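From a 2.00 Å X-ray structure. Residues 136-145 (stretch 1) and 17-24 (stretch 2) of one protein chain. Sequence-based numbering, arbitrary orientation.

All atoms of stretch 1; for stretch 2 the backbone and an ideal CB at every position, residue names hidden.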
ATOM      1  N   ASP B 136       1.478   2.539  -8.110  1.00 17.90           N
ATOM      2  CA  ASP B 136       0.756   3.193  -7.018  1.00 17.55           C
ATOM      3  C   ASP B 136      -0.741   3.316  -7.333  1.00 19.45           C
ATOM      4  O   ASP B 136      -1.604   3.063  -6.471  1.00 17.37           O
ATOM      5  CB  ASP B 136       1.324   4.595  -6.753  1.00 19.57           C
ATOM      6  CG  ASP B 136       2.730   4.572  -6.169  1.00 21.88           C
ATOM      7  OD1 ASP B 136       3.169   3.521  -5.648  1.00 21.39           O
ATOM      8  OD2 ASP B 136       3.395   5.629  -6.210  1.00 24.54           O
ATOM      9  N   LEU B 137      -1.050   3.704  -8.568  1.00 17.40           N
ATOM     10  CA  LEU B 137      -2.431   3.861  -8.990  1.00 15.48           C
ATOM     11  C   LEU B 137      -3.175   2.532  -9.047  1.00 15.23           C
ATOM     12  O   LEU B 137      -4.335   2.452  -8.659  1.00 11.78           O
ATOM     13  CB  LEU B 137      -2.493   4.564 -10.350  1.00 16.75           C
ATOM     14  CG  LEU B 137      -2.247   6.078 -10.255  1.00 18.37           C
ATOM     15  CD1 LEU B 137      -2.146   6.685 -11.642  1.00 20.41           C
ATOM     16  CD2 LEU B 137      -3.387   6.733  -9.465  1.00 17.47           C
ATOM     17  N   MET B 138      -2.505   1.488  -9.523  1.00 17.56           N
ATOM     18  CA  MET B 138      -3.137   0.175  -9.603  1.00 20.05           C
ATOM     19  C   MET B 138      -3.435  -0.359  -8.197  1.00 18.73           C
ATOM     20  O   MET B 138      -4.494  -0.945  -7.955  1.00 18.27           O
ATOM     21  CB  MET B 138      -2.248  -0.800 -10.380  1.00 22.93           C
ATOM     22  CG  MET B 138      -2.173  -0.495 -11.868  1.00 30.85           C
ATOM     23  SD  MET B 138      -1.049  -1.587 -12.775  1.00 43.65           S
ATOM     24  CE  MET B 138      -2.202  -2.801 -13.415  1.00 38.59           C
ATOM     25  N   ARG B 139      -2.514  -0.151  -7.263  1.00 18.52           N
ATOM     26  CA  ARG B 139      -2.756  -0.612  -5.906  1.00 18.58           C
ATOM     27  C   ARG B 139      -3.930   0.162  -5.308  1.00 16.78           C
ATOM     28  O   ARG B 139      -4.783  -0.415  -4.629  1.00 18.65           O
ATOM     29  CB  ARG B 139      -1.493  -0.458  -5.047  1.00 20.44           C
ATOM     30  CG  ARG B 139      -0.410  -1.469  -5.440  1.00 24.66           C
ATOM     31  CD  ARG B 139       0.748  -1.570  -4.447  1.00 29.55           C
ATOM     32  NE  ARG B 139       1.629  -0.408  -4.493  1.00 33.19           N
ATOM     33  CZ  ARG B 139       1.477   0.669  -3.732  1.00 35.20           C
ATOM     34  NH1 ARG B 139       0.480   0.723  -2.858  1.00 36.57           N
ATOM     35  NH2 ARG B 139       2.309   1.695  -3.857  1.00 35.01           N
ATOM     36  N   PHE B 140      -3.975   1.462  -5.575  1.00 15.33           N
ATOM     37  CA  PHE B 140      -5.054   2.318  -5.090  1.00 15.31           C
ATOM     38  C   PHE B 140      -6.391   1.810  -5.632  1.00 14.21           C
ATOM     39  O   PHE B 140      -7.403   1.812  -4.928  1.00 17.55           O
ATOM     40  CB  PHE B 140      -4.810   3.765  -5.544  1.00 14.45           C
ATOM     41  CG  PHE B 140      -5.927   4.714  -5.199  1.00 16.63           C
ATOM     42  CD1 PHE B 140      -6.330   4.890  -3.878  1.00 16.72           C
ATOM     43  CD2 PHE B 140      -6.554   5.463  -6.198  1.00 16.42           C
ATOM     44  CE1 PHE B 140      -7.346   5.804  -3.554  1.00 18.08           C
ATOM     45  CE2 PHE B 140      -7.560   6.373  -5.886  1.00 19.72           C
ATOM     46  CZ  PHE B 140      -7.957   6.543  -4.554  1.00 17.77           C
ATOM     47  N   LYS B 141      -6.390   1.372  -6.888  1.00 13.27           N
ATOM     48  CA  LYS B 141      -7.596   0.842  -7.515  1.00 14.80           C
ATOM     49  C   LYS B 141      -8.031  -0.446  -6.810  1.00 15.67           C
ATOM     50  O   LYS B 141      -9.172  -0.582  -6.386  1.00 15.32           O
ATOM     51  CB  LYS B 141      -7.328   0.546  -8.991  1.00 17.60           C
ATOM     52  CG  LYS B 141      -8.481  -0.138  -9.711  1.00 18.58           C
ATOM     53  CD  LYS B 141      -8.110  -0.390 -11.167  1.00 21.43           C
ATOM     54  CE  LYS B 141      -9.309  -0.860 -11.973  1.00 24.96           C
ATOM     55  NZ  LYS B 141      -9.906  -2.081 -11.395  1.00 25.67           N
ATOM     56  N   ARG B 142      -7.104  -1.391  -6.690  1.00 15.62           N
ATOM     57  CA  ARG B 142      -7.389  -2.664  -6.036  1.00 18.27           C
ATOM     58  C   ARG B 142      -7.869  -2.475  -4.607  1.00 19.39           C
ATOM     59  O   ARG B 142      -8.846  -3.092  -4.183  1.00 21.79           O
ATOM     60  CB  ARG B 142      -6.135  -3.543  -6.035  1.00 18.25           C
ATOM     61  CG  ARG B 142      -6.241  -4.814  -5.198  1.00 17.57           C
ATOM     62  CD  ARG B 142      -4.936  -5.602  -5.264  1.00 19.72           C
ATOM     63  NE  ARG B 142      -4.952  -6.770  -4.387  1.00 20.72           N
ATOM     64  CZ  ARG B 142      -4.660  -6.736  -3.092  1.00 17.76           C
ATOM     65  NH1 ARG B 142      -4.310  -5.589  -2.515  1.00 17.89           N
ATOM     66  NH2 ARG B 142      -4.749  -7.844  -2.369  1.00 19.15           N
ATOM     67  N   GLU B 143      -7.175  -1.619  -3.865  1.00 21.29           N
ATOM     68  CA  GLU B 143      -7.520  -1.362  -2.474  1.00 21.60           C
ATOM     69  C   GLU B 143      -8.915  -0.785  -2.327  1.00 22.21           C
ATOM     70  O   GLU B 143      -9.687  -1.216  -1.467  1.00 21.45           O
ATOM     71  CB  GLU B 143      -6.485  -0.427  -1.847  1.00 23.03           C
ATOM     72  CG  GLU B 143      -5.151  -1.113  -1.590  1.00 29.17           C
ATOM     73  CD  GLU B 143      -4.065  -0.155  -1.144  1.00 31.19           C
ATOM     74  OE1 GLU B 143      -4.337   0.695  -0.270  1.00 33.15           O
ATOM     75  OE2 GLU B 143      -2.935  -0.262  -1.667  1.00 33.73           O
ATOM     76  N   GLN B 144      -9.241   0.191  -3.165  1.00 20.47           N
ATOM     77  CA  GLN B 144     -10.555   0.810  -3.118  1.00 20.73           C
ATOM     78  C   GLN B 144     -11.658  -0.150  -3.550  1.00 20.71           C
ATOM     79  O   GLN B 144     -12.677  -0.257  -2.873  1.00 21.08           O
ATOM     80  CB  GLN B 144     -10.588   2.062  -4.002  1.00 18.91           C
ATOM     81  CG  GLN B 144      -9.868   3.258  -3.400  1.00 20.68           C
ATOM     82  CD  GLN B 144     -10.553   3.781  -2.152  1.00 24.63           C
ATOM     83  OE1 GLN B 144     -11.768   4.002  -2.144  1.00 27.47           O
ATOM     84  NE2 GLN B 144      -9.781   3.992  -1.096  1.00 25.17           N
ATOM     85  N   GLU B 145     -11.451  -0.850  -4.665  1.00 20.35           N
ATOM     86  CA  GLU B 145     -12.456  -1.778  -5.173  1.00 22.08           C
ATOM     87  C   GLU B 145     -12.694  -2.989  -4.274  1.00 24.99           C
ATOM     88  O   GLU B 145     -13.746  -3.624  -4.360  1.00 25.10           O
ATOM     89  CB  GLU B 145     -12.098  -2.234  -6.593  1.00 24.08           C
ATOM     90  CG  GLU B 145     -11.870  -1.064  -7.553  1.00 28.03           C
ATOM     91  CD  GLU B 145     -12.005  -1.436  -9.014  1.00 29.50           C
ATOM     92  OE1 GLU B 145     -11.656  -2.579  -9.384  1.00 30.32           O
ATOM     93  OE2 GLU B 145     -12.447  -0.568  -9.800  1.00 31.14           O
ATOM     94  N   UNK B  17     -16.452  11.540  -5.067  1.00 22.45           N
ATOM     95  CA  UNK B  17     -16.276  12.122  -3.736  1.00 25.13           C
ATOM     96  C   UNK B  17     -15.409  11.246  -2.834  1.00 23.56           C
ATOM     97  O   UNK B  17     -14.505  11.738  -2.155  1.00 22.84           O
ATOM     98  CB  UNK B  17     -17.639  12.348  -3.079  1.00 25.13           C
ATOM     99  N   UNK B  18     -15.694   9.951  -2.826  1.00 22.95           N
ATOM    100  CA  UNK B  18     -14.947   9.019  -1.996  1.00 23.10           C
ATOM    101  C   UNK B  18     -13.463   9.011  -2.341  1.00 21.55           C
ATOM    102  O   UNK B  18     -12.616   9.120  -1.458  1.00 21.44           O
ATOM    103  CB  UNK B  18     -15.523   7.609  -2.142  1.00 23.10           C
ATOM    104  N   UNK B  19     -13.155   8.887  -3.629  1.00 19.36           N
ATOM    105  CA  UNK B  19     -11.767   8.848  -4.091  1.00 16.95           C
ATOM    106  C   UNK B  19     -11.063  10.165  -3.808  1.00 17.36           C
ATOM    107  O   UNK B  19      -9.890  10.185  -3.415  1.00 17.45           O
ATOM    108  CB  UNK B  19     -11.707   8.532  -5.587  1.00 16.95           C
ATOM    109  N   UNK B  20     -11.780  11.263  -4.027  1.00 16.49           N
ATOM    110  CA  UNK B  20     -11.247  12.595  -3.774  1.00 18.27           C
ATOM    111  C   UNK B  20     -10.881  12.704  -2.298  1.00 17.38           C
ATOM    112  O   UNK B  20      -9.858  13.288  -1.944  1.00 17.38           O
ATOM    113  CB  UNK B  20     -12.253  13.677  -4.171  1.00 18.27           C
ATOM    114  N   UNK B  21     -11.725  12.123  -1.449  1.00 19.33           N
ATOM    115  CA  UNK B  21     -11.530  12.155   0.003  1.00 21.32           C
ATOM    116  C   UNK B  21     -10.189  11.583   0.442  1.00 20.38           C
ATOM    117  O   UNK B  21      -9.547  12.117   1.352  1.00 20.05           O
ATOM    118  CB  UNK B  21     -12.657  11.384   0.693  1.00 21.32           C
ATOM    119  N   UNK B  22      -9.765  10.497  -0.193  1.00 18.49           N
ATOM    120  CA  UNK B  22      -8.488   9.884   0.159  1.00 19.05           C
ATOM    121  C   UNK B  22      -7.358  10.830  -0.225  1.00 20.58           C
ATOM    122  O   UNK B  22      -6.524  11.184   0.610  1.00 21.59           O
ATOM    123  CB  UNK B  22      -8.319   8.528  -0.530  1.00 19.05           C
ATOM    124  N   UNK B  23      -7.346  11.258  -1.487  1.00 18.52           N
ATOM    125  CA  UNK B  23      -6.308  12.163  -1.977  1.00 17.96           C
ATOM    126  C   UNK B  23      -6.218  13.491  -1.230  1.00 17.29           C
ATOM    127  O   UNK B  23      -5.126  14.028  -1.056  1.00 16.51           O
ATOM    128  CB  UNK B  23      -6.548  12.445  -3.461  1.00 17.96           C
ATOM    129  N   UNK B  24      -7.357  14.019  -0.791  1.00 18.39           N
ATOM    130  CA  UNK B  24      -7.383  15.296  -0.080  1.00 19.32           C
ATOM    131  C   UNK B  24      -6.687  15.234   1.281  1.00 18.79           C
ATOM    132  O   UNK B  24      -6.296  16.270   1.830  1.00 20.68           O
ATOM    133  CB  UNK B  24      -8.831  15.752   0.107  1.00 19.32           C
TER

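Positions 17 to 23 are helical, with phi between -52° and -67° and psi between -35° and -54°, and the helix axis passes 12.2 Å from that of helix 136-145 at 124° between N-to-C directions. At that spacing side chains, not backbones, must make the contact, and stretch 1 offers Phe 140 and Gln 144, whose CA-to-CB bonds point toward stretch 2, with the end of Leu 137 beside them.

Position 17 has nothing of stretch 1 within 5.5 Å of its ideal CB, so the contact sets no requirement there. The deposited residue is Glu 17, which stays clear of stretch 1.

At position 18 the CA-to-CB bond runs sideways, and the ideal CB lies 5.2 Å from OE1 of Gln 144. That distance leaves room for an intervening chain, and the carbonyl oxygen invites a donor: Gln, Lys or Arg could deliver one, while a small apolar residue would simply leave the amide unanswered from here. It is Gln 18, with chi1 and chi2 both t; the extended chain carries NE2 to 2.7 Å from Gln 144 OE1. This is a hydrogen bond donated by Gln 18, with an N-H...O angle of 142°, short though not straight.

Position 19 also points sideways, yet its ideal CB is 4.4 Å from Phe 140 CZ, and its CA is 8.2 Å from that of Gln 144, the closest CA pair across the stretches. A medium-sized apolar chain such as Leu, Ile or Met would suit the space beside the ring. Leu 19 (chi1 m, chi2 t) places CD2 3.8 Å from Phe 140 CZ, and the same CD2 lies 3.8 Å from Gln 144 OE1.

Position 20 points away and position 21 is out of reach, so neither is constrained by stretch 1. They are Tyr 20, whose OH is hydrogen-bonded elsewhere in the structure, and Ala 21.

At position 22 the CA-to-CB bond points toward stretch 1. Its ideal CB is 4.2 Å from Phe 140 CE1 and 4.8 Å from Gln 144 NE2, a short gap between a ring and an amide that favours a compact side chain: Val, Ala, Thr or perhaps Ile. Val 22 (chi1 t) places CG1 4.0 Å from Phe 140 CE1, while CG2 lies 3.7 Å from Gln 144 NE2 and also 4.3 Å from Phe 140 CE1.

Position 23 is harder to predict, since its CB is sideways and has no stretch 1 atom within 5.5 Å. Only a long or broad side chain could return to Phe 140 and Leu 137; Trp, Phe, Leu or Met are plausible. Trp 23 (chi1 m, chi2 77°) does so in an offset edge-to-face pair, its edge toward the face of Phe 140, with the five-membered ring centroid 4.8 Å from the Phe 140 centroid and planes at 86°. NE1 of Trp 23 approaches Phe 140 CE2 to 3.2 Å, and CZ2 of Trp 23 meets Leu 137 CD2 at 4.0 Å.

Position 24 is again out of reach and open to many residues; NE and NH2 of Arg 24 are hydrogen-bonded elsewhere in the structure.

Stretch 2 17-24: EQLYAVWR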
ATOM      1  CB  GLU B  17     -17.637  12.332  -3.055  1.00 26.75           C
ATOM      2  CG  GLU B  17     -18.511  13.434  -3.651  1.00 34.67           C
ATOM      3  CD  GLU B  17     -17.964  14.838  -3.411  1.00 37.78           C
ATOM      4  OE1 GLU B  17     -17.421  15.090  -2.312  1.00 39.65           O
ATOM      5  OE2 GLU B  17     -18.095  15.694  -4.316  1.00 40.21           O
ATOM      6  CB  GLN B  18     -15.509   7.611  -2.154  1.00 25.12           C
ATOM      7  CG  GLN B  18     -14.844   6.580  -1.266  1.00 25.22           C
ATOM      8  CD  GLN B  18     -15.360   5.179  -1.532  1.00 28.73           C
ATOM      9  OE1 GLN B  18     -16.570   4.963  -1.658  1.00 28.46           O
ATOM     10  NE2 GLN B  18     -14.446   4.215  -1.609  1.00 28.94           N
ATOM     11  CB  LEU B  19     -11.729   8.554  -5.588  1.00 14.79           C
ATOM     12  CG  LEU B  19     -12.427   7.247  -5.958  1.00 15.20           C
ATOM     13  CD1 LEU B  19     -12.543   7.165  -7.468  1.00 16.92           C
ATOM     14  CD2 LEU B  19     -11.657   6.045  -5.392  1.00 13.22           C
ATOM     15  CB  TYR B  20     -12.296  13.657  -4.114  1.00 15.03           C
ATOM     16  CG  TYR B  20     -12.064  14.994  -3.440  1.00 16.72           C
ATOM     17  CD1 TYR B  20     -11.315  16.001  -4.061  1.00 16.23           C
ATOM     18  CD2 TYR B  20     -12.576  15.246  -2.170  1.00 13.00           C
ATOM     19  CE1 TYR B  20     -11.088  17.228  -3.424  1.00 16.38           C
ATOM     20  CE2 TYR B  20     -12.354  16.453  -1.533  1.00 17.53           C
ATOM     21  CZ  TYR B  20     -11.613  17.443  -2.160  1.00 18.67           C
ATOM     22  OH  TYR B  20     -11.424  18.650  -1.517  1.00 21.72           O
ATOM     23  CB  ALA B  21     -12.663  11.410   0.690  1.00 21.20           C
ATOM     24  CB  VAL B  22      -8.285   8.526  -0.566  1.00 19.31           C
ATOM     25  CG1 VAL B  22      -6.923   7.938  -0.213  1.00 18.09           C
ATOM     26  CG2 VAL B  22      -9.397   7.552  -0.173  1.00 22.10           C
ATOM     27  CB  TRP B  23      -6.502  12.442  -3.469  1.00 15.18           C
ATOM     28  CG  TRP B  23      -6.147  11.276  -4.322  1.00 15.41           C
ATOM     29  CD1 TRP B  23      -6.889  10.153  -4.526  1.00 16.65           C
ATOM     30  CD2 TRP B  23      -4.915  11.078  -5.024  1.00 16.25           C
ATOM     31  NE1 TRP B  23      -6.195   9.260  -5.306  1.00 15.88           N
ATOM     32  CE2 TRP B  23      -4.980   9.803  -5.627  1.00 15.09           C
ATOM     33  CE3 TRP B  23      -3.760  11.855  -5.196  1.00 16.45           C
ATOM     34  CZ2 TRP B  23      -3.930   9.280  -6.395  1.00 15.57           C
ATOM     35  CZ3 TRP B  23      -2.715  11.337  -5.957  1.00 18.54           C
ATOM     36  CH2 TRP B  23      -2.810  10.060  -6.548  1.00 18.78           C
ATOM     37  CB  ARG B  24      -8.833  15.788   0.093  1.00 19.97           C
ATOM     38  CG  ARG B  24      -8.947  17.198   0.684  1.00 18.62           C
ATOM     39  CD  ARG B  24      -8.303  18.237  -0.239  1.00 23.72           C
ATOM     40  NE  ARG B  24      -8.318  19.606   0.293  1.00 20.87           N
ATOM     41  CZ  ARG B  24      -7.540  20.055   1.275  1.00 22.10           C
ATOM     42  NH1 ARG B  24      -6.664  19.250   1.867  1.00 21.70           N
ATOM     43  NH2 ARG B  24      -7.613  21.328   1.650  1.00 18.23           N
TER
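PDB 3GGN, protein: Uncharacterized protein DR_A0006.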